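Local coordinates for protein photosystem II stability/assembly factor HCF136, chloroplastic (Cyanidioschyzon merolae, PDB 5OJ3) that is probably essential for photosystem II biogenesis, being required to assemble an early intermediate that includes D2 and cytochrome b559, at residues L367-W378 / L409-Q418. Numbering follows the deposited sequence.
Sequences LDVAFQDDRHVW and LYKIKFFGSQ
A first torsion of 179° swings the Asp368 carboxylate away from its own backbone N and out to Ile412, while Phe414, its CG anti to the carbonyl carbon, lays its ring against Ala370-Gln372. The pair is a worked example of how adjacent blades of a seven-bladed beta-propeller meet through side chains. The innermost strands 366-371 and 409-414 run nearly parallel, 17° apart, yet exchange no backbone-to-backbone hydrogen bonds. Instead, Asp368 OD1 accepts from Ile412 N at 2.8 Å through its anti lone pair, in an almost straight bond (170°). Two residues further along, Ala370 CB rests on Ile412 CB at 3.8 Å and also meets the edge of the Phe414 ring. One face of that ring takes Phe371 O and Gln372 CA, and Gln372 CB lies 3.5 Å from Phe414 CE2. Trp378 crosses Phe414 at about a right angle, its CD1 4.0 Å from Phe414 CZ; Phe432 adds an edge-to-face partner. Were Phe414 an alanine, a gap would probably open beside Ala370 and Gln372, and Trp378 would lose this neighbour. Beyond the strands, Gln372 NE2 donates to Ser417 O at 3.0 Å, lying in that carbonyl's plane, though the oxygen is tilted out of the Gln372 amide plane. Side-chain hydrogen bonds thus flank the Ala370-Ile412-Phe414 packing, with a carboxylate standing in for a strand partner at Ile412 N.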
ATOM      1  N   LEU A 367      -1.910  11.861   1.119  1.00 54.37           N
ATOM      2  CA  LEU A 367      -1.679  10.655   1.900  1.00 53.44           C
ATOM      3  C   LEU A 367      -1.697   9.377   1.077  1.00 53.53           C
ATOM      4  O   LEU A 367      -1.004   8.424   1.437  1.00 55.82           O
ATOM      5  CB  LEU A 367      -2.713  10.548   3.028  1.00 53.30           C
ATOM      6  CG  LEU A 367      -2.740  11.766   3.959  1.00 55.59           C
ATOM      7  CD1 LEU A 367      -3.989  11.787   4.822  1.00 57.39           C
ATOM      8  CD2 LEU A 367      -1.489  11.815   4.825  1.00 56.42           C
ATOM      9  N   ASP A 368      -2.456   9.332  -0.016  1.00 52.79           N
ATOM     10  CA  ASP A 368      -2.424   8.197  -0.931  1.00 49.98           C
ATOM     11  C   ASP A 368      -3.098   8.591  -2.240  1.00 50.01           C
ATOM     12  O   ASP A 368      -3.999   9.438  -2.259  1.00 50.35           O
ATOM     13  CB  ASP A 368      -3.104   6.957  -0.333  1.00 48.38           C
ATOM     14  CG  ASP A 368      -3.104   5.775  -1.288  1.00 46.45           C
ATOM     15  OD1 ASP A 368      -4.061   4.974  -1.253  1.00 46.90           O
ATOM     16  OD2 ASP A 368      -2.146   5.649  -2.080  1.00 45.16           O
ATOM     17  N   VAL A 369      -2.654   7.960  -3.326  1.00 49.07           N
ATOM     18  CA  VAL A 369      -3.151   8.219  -4.671  1.00 46.17           C
ATOM     19  C   VAL A 369      -3.501   6.883  -5.315  1.00 41.62           C
ATOM     20  O   VAL A 369      -2.753   5.908  -5.186  1.00 40.61           O
ATOM     21  CB  VAL A 369      -2.109   8.977  -5.522  1.00 45.73           C
ATOM     22  CG1 VAL A 369      -2.533   9.026  -6.984  1.00 45.70           C
ATOM     23  CG2 VAL A 369      -1.892  10.379  -4.972  1.00 45.46           C
ATOM     24  N   ALA A 370      -4.644   6.835  -6.001  1.00 42.06           N
ATOM     25  CA  ALA A 370      -5.122   5.606  -6.621  1.00 43.00           C
ATOM     26  C   ALA A 370      -5.798   5.926  -7.945  1.00 42.96           C
ATOM     27  O   ALA A 370      -6.574   6.880  -8.042  1.00 43.47           O
ATOM     28  CB  ALA A 370      -6.099   4.860  -5.706  1.00 46.38           C
ATOM     29  N   PHE A 371      -5.492   5.125  -8.963  1.00 43.50           N
ATOM     30  CA  PHE A 371      -6.079   5.276 -10.287  1.00 44.79           C
ATOM     31  C   PHE A 371      -7.236   4.302 -10.467  1.00 45.63           C
ATOM     32  O   PHE A 371      -7.133   3.127 -10.105  1.00 44.58           O
ATOM     33  CB  PHE A 371      -5.048   5.040 -11.397  1.00 44.64           C
ATOM     34  CG  PHE A 371      -4.018   6.133 -11.529  1.00 47.32           C
ATOM     35  CD1 PHE A 371      -3.324   6.611 -10.430  1.00 47.86           C
ATOM     36  CD2 PHE A 371      -3.761   6.702 -12.769  1.00 49.42           C
ATOM     37  CE1 PHE A 371      -2.381   7.616 -10.564  1.00 47.67           C
ATOM     38  CE2 PHE A 371      -2.825   7.712 -12.908  1.00 48.77           C
ATOM     39  CZ  PHE A 371      -2.137   8.170 -11.803  1.00 47.68           C
ATOM     40  N   GLN A 372      -8.334   4.798 -11.044  1.00 46.52           N
ATOM     41  CA  GLN A 372      -9.428   3.937 -11.480  1.00 48.55           C
ATOM     42  C   GLN A 372      -9.197   3.440 -12.899  1.00 48.61           C
ATOM     43  O   GLN A 372      -9.480   2.277 -13.206  1.00 48.23           O
ATOM     44  CB  GLN A 372     -10.765   4.680 -11.358  1.00 52.77           C
ATOM     45  CG  GLN A 372     -11.873   4.195 -12.276  1.00 59.11           C
ATOM     46  CD  GLN A 372     -13.087   5.097 -12.218  1.00 64.04           C
ATOM     47  OE1 GLN A 372     -12.969   6.300 -11.982  1.00 64.51           O
ATOM     48  NE2 GLN A 372     -14.266   4.519 -12.422  1.00 66.85           N
ATOM     49  N   ASP A 373      -8.687   4.306 -13.765  1.00 49.73           N
ATOM     50  CA  ASP A 373      -8.206   3.925 -15.087  1.00 52.44           C
ATOM     51  C   ASP A 373      -7.110   4.912 -15.471  1.00 49.95           C
ATOM     52  O   ASP A 373      -6.546   5.593 -14.608  1.00 47.91           O
ATOM     53  CB  ASP A 373      -9.366   3.884 -16.098  1.00 60.00           C
ATOM     54  CG  ASP A 373     -10.015   5.241 -16.299  1.00 65.06           C
ATOM     55  OD1 ASP A 373     -10.085   6.015 -15.323  1.00 64.58           O
ATOM     56  OD2 ASP A 373     -10.454   5.533 -17.433  1.00 68.93           O
ATOM     57  N   ASP A 374      -6.788   4.974 -16.764  1.00 52.23           N
ATOM     58  CA  ASP A 374      -5.761   5.902 -17.225  1.00 52.90           C
ATOM     59  C   ASP A 374      -6.094   7.346 -16.857  1.00 57.15           C
ATOM     60  O   ASP A 374      -5.197   8.112 -16.484  1.00 57.87           O
ATOM     61  CB  ASP A 374      -5.532   5.755 -18.732  1.00 56.53           C
ATOM     62  CG  ASP A 374      -4.640   4.569 -19.079  1.00 58.44           C
ATOM     63  OD1 ASP A 374      -3.810   4.173 -18.233  1.00 57.31           O
ATOM     64  OD2 ASP A 374      -4.755   4.039 -20.206  1.00 61.15           O
ATOM     65  N   ARG A 375      -7.365   7.744 -16.960  1.00 59.80           N
ATOM     66  CA  ARG A 375      -7.725   9.154 -16.857  1.00 61.59           C
ATOM     67  C   ARG A 375      -8.317   9.579 -15.523  1.00 61.58           C
ATOM     68  O   ARG A 375      -8.180  10.750 -15.161  1.00 60.97           O
ATOM     69  CB  ARG A 375      -8.778   9.531 -17.906  1.00 66.03           C
ATOM     70  CG  ARG A 375      -8.382   9.671 -19.346  1.00 71.95           C
ATOM     71  CD  ARG A 375      -9.676  10.005 -20.076  1.00 79.12           C
ATOM     72  NE  ARG A 375     -10.318  11.151 -19.429  1.00 82.90           N
ATOM     73  CZ  ARG A 375     -11.571  11.546 -19.639  1.00 87.59           C
ATOM     74  NH1 ARG A 375     -12.328  10.935 -20.540  1.00 90.93           N
ATOM     75  NH2 ARG A 375     -12.047  12.597 -18.983  1.00 88.69           N
ATOM     76  N   HIS A 376      -8.943   8.692 -14.760  1.00 63.08           N
ATOM     77  CA  HIS A 376      -9.576   9.094 -13.509  1.00 61.10           C
ATOM     78  C   HIS A 376      -8.706   8.716 -12.318  1.00 55.83           C
ATOM     79  O   HIS A 376      -8.403   7.538 -12.109  1.00 53.51           O
ATOM     80  CB  HIS A 376     -10.976   8.491 -13.392  1.00 63.56           C
ATOM     81  CG  HIS A 376     -11.871   8.812 -14.551  1.00 68.53           C
ATOM     82  ND1 HIS A 376     -11.911   8.044 -15.695  1.00 70.35           N
ATOM     83  CD2 HIS A 376     -12.754   9.821 -14.744  1.00 71.41           C
ATOM     84  CE1 HIS A 376     -12.783   8.564 -16.541  1.00 74.37           C
ATOM     85  NE2 HIS A 376     -13.308   9.643 -15.989  1.00 74.72           N
ATOM     86  N   VAL A 377      -8.314   9.726 -11.541  1.00 50.68           N
ATOM     87  CA  VAL A 377      -7.437   9.550 -10.393  1.00 46.08           C
ATOM     88  C   VAL A 377      -8.078  10.178  -9.163  1.00 49.07           C
ATOM     89  O   VAL A 377      -8.855  11.134  -9.257  1.00 55.79           O
ATOM     90  CB  VAL A 377      -6.042  10.165 -10.649  1.00 42.50           C
ATOM     91  CG1 VAL A 377      -5.038   9.639  -9.647  1.00 39.16           C
ATOM     92  CG2 VAL A 377      -5.575   9.860 -12.062  1.00 44.92           C
ATOM     93  N   TRP A 378      -7.736   9.630  -7.999  1.00 45.34           N
ATOM     94  CA  TRP A 378      -8.264  10.079  -6.720  1.00 45.14           C
ATOM     95  C   TRP A 378      -7.126  10.167  -5.714  1.00 44.38           C
ATOM     96  O   TRP A 378      -6.149   9.418  -5.793  1.00 43.65           O
ATOM     97  CB  TRP A 378      -9.363   9.142  -6.212  1.00 45.29           C
ATOM     98  CG  TRP A 378     -10.620   9.223  -7.012  1.00 47.33           C
ATOM     99  CD1 TRP A 378     -10.934   8.496  -8.123  1.00 48.75           C
ATOM    100  CD2 TRP A 378     -11.749  10.065  -6.751  1.00 51.34           C
ATOM    101  NE1 TRP A 378     -12.183   8.844  -8.579  1.00 53.94           N
ATOM    102  CE2 TRP A 378     -12.706   9.804  -7.752  1.00 54.98           C
ATOM    103  CE3 TRP A 378     -12.041  11.019  -5.771  1.00 51.23           C
ATOM    104  CZ2 TRP A 378     -13.934  10.462  -7.800  1.00 56.51           C
ATOM    105  CZ3 TRP A 378     -13.260  11.670  -5.822  1.00 54.41           C
ATOM    106  CH2 TRP A 378     -14.191  11.389  -6.829  1.00 56.14           C
ATOM    107  N   LEU A 409      -8.688  10.401   6.261  1.00 76.31           N
ATOM    108  CA  LEU A 409      -8.719   9.474   5.132  1.00 70.56           C
ATOM    109  C   LEU A 409      -7.291   9.085   4.779  1.00 68.48           C
ATOM    110  O   LEU A 409      -6.484   9.948   4.420  1.00 68.69           O
ATOM    111  CB  LEU A 409      -9.429  10.098   3.929  1.00 66.33           C
ATOM    112  CG  LEU A 409     -10.895  10.445   4.190  1.00 65.46           C
ATOM    113  CD1 LEU A 409     -11.570  10.935   2.927  1.00 64.50           C
ATOM    114  CD2 LEU A 409     -11.625   9.231   4.746  1.00 64.52           C
ATOM    115  N   TYR A 410      -6.984   7.786   4.860  1.00 67.45           N
ATOM    116  CA  TYR A 410      -5.605   7.324   4.783  1.00 66.96           C
ATOM    117  C   TYR A 410      -5.269   6.491   3.552  1.00 61.79           C
ATOM    118  O   TYR A 410      -4.098   6.459   3.161  1.00 62.54           O
ATOM    119  CB  TYR A 410      -5.252   6.497   6.030  1.00 72.66           C
ATOM    120  CG  TYR A 410      -5.255   7.279   7.326  1.00 79.66           C
ATOM    121  CD1 TYR A 410      -4.930   8.629   7.350  1.00 83.24           C
ATOM    122  CD2 TYR A 410      -5.590   6.664   8.526  1.00 84.30           C
ATOM    123  CE1 TYR A 410      -4.933   9.344   8.535  1.00 87.79           C
ATOM    124  CE2 TYR A 410      -5.597   7.371   9.715  1.00 88.46           C
ATOM    125  CZ  TYR A 410      -5.267   8.710   9.714  1.00 90.50           C
ATOM    126  OH  TYR A 410      -5.274   9.414  10.896  1.00 94.70           O
ATOM    127  N   LYS A 411      -6.243   5.824   2.934  1.00 57.53           N
ATOM    128  CA  LYS A 411      -5.908   4.790   1.963  1.00 53.78           C
ATOM    129  C   LYS A 411      -7.049   4.615   0.969  1.00 47.89           C
ATOM    130  O   LYS A 411      -8.218   4.570   1.360  1.00 46.82           O
ATOM    131  CB  LYS A 411      -5.604   3.467   2.671  1.00 54.76           C
ATOM    132  CG  LYS A 411      -5.009   2.382   1.792  1.00 54.09           C
ATOM    133  CD  LYS A 411      -4.973   1.059   2.543  1.00 54.42           C
ATOM    134  CE  LYS A 411      -4.988  -0.132   1.603  1.00 56.79           C
ATOM    135  NZ  LYS A 411      -3.767  -0.167   0.754  1.00 58.87           N
ATOM    136  N   ILE A 412      -6.697   4.503  -0.311  1.00 45.08           N
ATOM    137  CA  ILE A 412      -7.647   4.216  -1.379  1.00 44.79           C
ATOM    138  C   ILE A 412      -7.209   2.948  -2.100  1.00 46.79           C
ATOM    139  O   ILE A 412      -6.020   2.758  -2.380  1.00 46.31           O
ATOM    140  CB  ILE A 412      -7.775   5.392  -2.369  1.00 43.68           C
ATOM    141  CG1 ILE A 412      -7.832   6.723  -1.614  1.00 45.07           C
ATOM    142  CG2 ILE A 412      -9.001   5.213  -3.256  1.00 44.05           C
ATOM    143  CD1 ILE A 412      -8.137   7.920  -2.496  1.00 47.01           C
ATOM    144  N   LYS A 413      -8.179   2.087  -2.410  1.00 49.84           N
ATOM    145  CA  LYS A 413      -7.927   0.791  -3.035  1.00 42.91           C
ATOM    146  C   LYS A 413      -9.046   0.450  -4.003  1.00 51.46           C
ATOM    147  O   LYS A 413     -10.214   0.408  -3.612  1.00 53.57           O
ATOM    148  CB  LYS A 413      -7.793  -0.297  -1.969  1.00 46.17           C
ATOM    149  CG  LYS A 413      -7.231  -1.610  -2.457  1.00 48.79           C
ATOM    150  CD  LYS A 413      -7.162  -2.592  -1.316  1.00 47.75           C
ATOM    151  CE  LYS A 413      -6.271  -3.760  -1.669  1.00 50.42           C
ATOM    152  NZ  LYS A 413      -5.544  -4.223  -0.453  1.00 51.75           N
ATOM    153  N   PHE A 414      -8.690   0.215  -5.261  1.00 54.31           N
ATOM    154  CA  PHE A 414      -9.639  -0.252  -6.258  1.00 59.35           C
ATOM    155  C   PHE A 414      -9.470  -1.746  -6.500  1.00 65.05           C
ATOM    156  O   PHE A 414      -8.388  -2.307  -6.310  1.00 68.12           O
ATOM    157  CB  PHE A 414      -9.472   0.502  -7.582  1.00 59.71           C
ATOM    158  CG  PHE A 414      -9.976   1.917  -7.546  1.00 59.34           C
ATOM    159  CD1 PHE A 414      -9.273   2.905  -6.879  1.00 58.39           C
ATOM    160  CD2 PHE A 414     -11.162   2.257  -8.180  1.00 62.95           C
ATOM    161  CE1 PHE A 414      -9.738   4.207  -6.845  1.00 58.27           C
ATOM    162  CE2 PHE A 414     -11.634   3.557  -8.149  1.00 63.52           C
ATOM    163  CZ  PHE A 414     -10.919   4.533  -7.481  1.00 61.29           C
ATOM    164  N   PHE A 415     -10.559  -2.382  -6.930  1.00 65.26           N
ATOM    165  CA  PHE A 415     -10.563  -3.763  -7.422  1.00 67.89           C
ATOM    166  C   PHE A 415     -11.255  -3.709  -8.777  1.00 68.91           C
ATOM    167  O   PHE A 415     -12.470  -3.899  -8.872  1.00 72.42           O
ATOM    168  CB  PHE A 415     -11.254  -4.733  -6.474  1.00 70.17           C
ATOM    169  CG  PHE A 415     -10.614  -4.837  -5.124  1.00 68.28           C
ATOM    170  CD1 PHE A 415     -10.814  -3.866  -4.160  1.00 56.19           C
ATOM    171  CD2 PHE A 415      -9.801  -5.917  -4.824  1.00 70.92           C
ATOM    172  CE1 PHE A 415     -10.218  -3.974  -2.917  1.00 54.46           C
ATOM    173  CE2 PHE A 415      -9.201  -6.027  -3.586  1.00 68.44           C
ATOM    174  CZ  PHE A 415      -9.413  -5.056  -2.629  1.00 63.44           C
ATOM    175  N   GLY A 416     -10.475  -3.463  -9.819  1.00 67.52           N
ATOM    176  CA  GLY A 416     -11.036  -3.085 -11.096  1.00 66.31           C
ATOM    177  C   GLY A 416     -11.534  -1.654 -11.030  1.00 65.49           C
ATOM    178  O   GLY A 416     -11.464  -0.983 -10.002  1.00 63.68           O
ATOM    179  N   SER A 417     -12.051  -1.182 -12.159  1.00 66.81           N
ATOM    180  CA  SER A 417     -12.493   0.204 -12.243  1.00 63.23           C
ATOM    181  C   SER A 417     -13.885   0.427 -11.666  1.00 63.38           C
ATOM    182  O   SER A 417     -14.353   1.572 -11.660  1.00 61.79           O
ATOM    183  CB  SER A 417     -12.456   0.680 -13.699  1.00 65.11           C
ATOM    184  OG  SER A 417     -13.600   0.245 -14.410  1.00 72.50           O
ATOM    185  N   GLN A 418     -14.556  -0.619 -11.180  1.00 65.77           N
ATOM    186  CA  GLN A 418     -15.929  -0.502 -10.708  1.00 69.28           C
ATOM    187  C   GLN A 418     -16.119  -0.913  -9.255  1.00 69.52           C
ATOM    188  O   GLN A 418     -17.253  -0.891  -8.764  1.00 70.52           O
ATOM    189  CB  GLN A 418     -16.874  -1.312 -11.602  1.00 75.86           C
ATOM    190  CG  GLN A 418     -16.739  -0.965 -13.071  1.00 78.22           C
ATOM    191  CD  GLN A 418     -17.511   0.287 -13.432  1.00 79.84           C
ATOM    192  OE1 GLN A 418     -16.931   1.362 -13.593  1.00 77.87           O
ATOM    193  NE2 GLN A 418     -18.828   0.160 -13.551  1.00 83.95           N
TER